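Local coordinates for probable 2-hydroxyhepta-2,4-diene-1,7-dioate isomerase (Thermus thermophilus, PDB 2DFU), which probably acts as a metal-dependent isomerase of the fumarylacetoacetate hydrolase family, assigned to 2-hydroxyhepta-2,4-diene-1,7-dioate isomerisation, at residues D240-A245 / T254-K259. Sequence-based numbering, arbitrary orientation.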
loop_
_atom_site.group_PDB
_atom_site.type_symbol
_atom_site.label_atom_id
_atom_site.label_comp_id
_atom_site.label_asym_id
_atom_site.label_seq_id
_atom_site.Cartn_x
_atom_site.Cartn_y
_atom_site.Cartn_z
ATOM N N ASP A 240 14.371 -8.642 -22.209
ATOM C CA ASP A 240 15.059 -7.357 -22.172
ATOM C C ASP A 240 15.881 -7.191 -20.897
ATOM O O ASP A 240 15.422 -7.521 -19.799
ATOM C CB ASP A 240 14.070 -6.191 -22.258
ATOM C CG ASP A 240 13.624 -5.899 -23.674
ATOM O OD1 ASP A 240 14.271 -6.377 -24.636
ATOM O OD2 ASP A 240 12.622 -5.169 -23.821
ATOM N N ARG A 241 17.101 -6.683 -21.057
ATOM C CA ARG A 241 17.990 -6.435 -19.931
ATOM C C ARG A 241 18.032 -4.935 -19.691
ATOM O O ARG A 241 18.357 -4.166 -20.596
ATOM C CB ARG A 241 19.393 -6.956 -20.232
ATOM C CG ARG A 241 19.476 -8.473 -20.265
ATOM C CD ARG A 241 20.904 -8.929 -20.487
ATOM N NE ARG A 241 21.047 -10.353 -20.221
ATOM C CZ ARG A 241 22.203 -11.003 -20.246
ATOM N NH1 ARG A 241 23.328 -10.354 -20.528
ATOM N NH2 ARG A 241 22.233 -12.303 -19.982
ATOM N N LEU A 242 17.697 -4.519 -18.475
ATOM C CA LEU A 242 17.536 -3.126 -18.086
ATOM C C LEU A 242 18.564 -2.671 -17.044
ATOM O O LEU A 242 18.902 -3.354 -16.084
ATOM C CB LEU A 242 16.138 -2.909 -17.527
ATOM C CG LEU A 242 15.062 -2.866 -18.599
ATOM C CD1 LEU A 242 14.542 -4.259 -18.940
ATOM C CD2 LEU A 242 13.838 -2.070 -18.159
ATOM N N GLU A 243 19.049 -1.466 -17.296
ATOM C CA GLU A 243 20.008 -0.853 -16.400
ATOM C C GLU A 243 19.623 0.606 -16.164
ATOM O O GLU A 243 19.520 1.392 -17.086
ATOM C CB GLU A 243 21.341 -0.907 -17.148
ATOM C CG GLU A 243 22.564 -0.547 -16.315
ATOM C CD GLU A 243 23.794 -0.752 -17.185
ATOM O OE1 GLU A 243 24.774 -0.044 -16.997
ATOM O OE2 GLU A 243 23.744 -1.592 -18.087
ATOM N N VAL A 244 19.365 0.953 -14.890
ATOM C CA VAL A 244 19.135 2.363 -14.607
ATOM C C VAL A 244 20.240 2.945 -13.736
ATOM O O VAL A 244 20.438 2.538 -12.598
ATOM C CB VAL A 244 17.786 2.531 -13.904
ATOM C CG1 VAL A 244 17.495 4.019 -13.684
ATOM C CG2 VAL A 244 16.682 1.929 -14.745
ATOM N N ALA A 245 21.025 3.869 -14.269
ATOM C CA ALA A 245 22.133 4.428 -13.521
ATOM C C ALA A 245 21.805 5.831 -13.029
ATOM O O ALA A 245 21.356 6.682 -13.796
ATOM C CB ALA A 245 23.381 4.451 -14.385
ATOM N N THR A 254 17.987 -5.040 -13.783
ATOM C CA THR A 254 16.792 -5.863 -13.757
ATOM C C THR A 254 16.555 -6.425 -15.152
ATOM O O THR A 254 17.252 -6.064 -16.102
ATOM C CB THR A 254 15.552 -5.061 -13.294
ATOM O OG1 THR A 254 14.452 -5.959 -13.109
ATOM C CG2 THR A 254 15.167 -4.027 -14.325
ATOM N N LEU A 255 15.583 -7.320 -15.281
ATOM C CA LEU A 255 15.299 -7.910 -16.579
ATOM C C LEU A 255 13.882 -8.445 -16.684
ATOM O O LEU A 255 13.235 -8.759 -15.678
ATOM C CB LEU A 255 16.309 -9.024 -16.885
ATOM C CG LEU A 255 16.359 -10.256 -15.979
ATOM C CD1 LEU A 255 15.119 -11.108 -16.185
ATOM C CD2 LEU A 255 17.585 -11.070 -16.316
ATOM N N ILE A 256 13.404 -8.548 -17.917
ATOM C CA ILE A 256 12.068 -9.039 -18.169
ATOM C C ILE A 256 12.090 -10.534 -18.441
ATOM O O ILE A 256 12.886 -11.024 -19.251
ATOM C CB ILE A 256 11.444 -8.323 -19.365
ATOM C CG1 ILE A 256 11.641 -6.815 -19.217
ATOM C CG2 ILE A 256 9.954 -8.653 -19.448
ATOM C CD1 ILE A 256 11.043 -6.240 -17.933
ATOM N N GLY A 257 11.215 -11.256 -17.753
ATOM C CA GLY A 257 11.138 -12.691 -17.940
ATOM C C GLY A 257 10.223 -13.054 -19.095
ATOM O O GLY A 257 9.697 -12.165 -19.768
ATOM N N PRO A 258 10.017 -14.361 -19.349
ATOM C CA PRO A 258 9.161 -14.877 -20.427
ATOM C C PRO A 258 7.713 -14.443 -20.237
ATOM O O PRO A 258 7.282 -14.199 -19.109
ATOM C CB PRO A 258 9.314 -16.392 -20.294
ATOM C CG PRO A 258 10.686 -16.547 -19.695
ATOM C CD PRO A 258 10.688 -15.467 -18.644
ATOM N N LYS A 259 6.955 -14.348 -21.328
ATOM C CA LYS A 259 5.562 -13.948 -21.203
ATOM C C LYS A 259 4.799 -15.063 -20.514
ATOM O O LYS A 259 4.987 -16.233 -20.828
ATOM C CB LYS A 259 4.917 -13.675 -22.565
ATOM C CG LYS A 259 3.707 -12.739 -22.440
ATOM C CD LYS A 259 2.494 -13.247 -23.190
ATOM C CE LYS A 259 1.218 -12.534 -22.732
ATOM N NZ LYS A 259 1.276 -11.059 -22.884
#
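Leu242 and Thr254 form an antiparallel hydrogen-bonded pair where the two arms of a beta hairpin run side by side, their axes 4.7 Å apart at closest approach. Both backbone groups of each residue are used: Leu242 N donates to Thr254 O (2.9 Å), and Thr254 N donates to Leu242 O (3.0 Å), each donor tilted by about 26° from the acceptor's carbonyl plane. Two residues along each strand, Ile256 N reaches Asp240 O at 2.9 Å, this time within the carbonyl plane and with an N-H...O angle of 164°. The same oxygen receives a CA-H...O contact from Leu255 CA (3.2 Å), a strongly bent and weak addition to the main bond from Ile256 N.

Between these bonds, Arg241 faces Leu255 in the non-hydrogen-bonded pair, and their backbone polar groups turn away from each other: Arg241 N bonds to the side-chain OD1 of Asn190, with a further backbone bond between these two residues, and Leu255 bonds to Val102 of strand 102-104. On the buried face, Leu242 CB rests on the Thr254 methyl CG2 at 3.5 Å. Leu242 CG lies beside its backbone N, and a chi2 of 87° then turns CD1 to 3.9 Å from Ile256 CG1, the two side chains crossing at a slant. The Asp240 carboxylate is satisfied outside the hairpin, OD2 by Arg237 N and OD1 by Asn190 ND2.

The hairpin lies inside a five-stranded mixed sheet, with strand 184-189 beside 241-246 and strand 102-104 beside 250-259. Leu236 packs on Leu242 and Ile256, while Val144 of strand 137-148 meets Thr254.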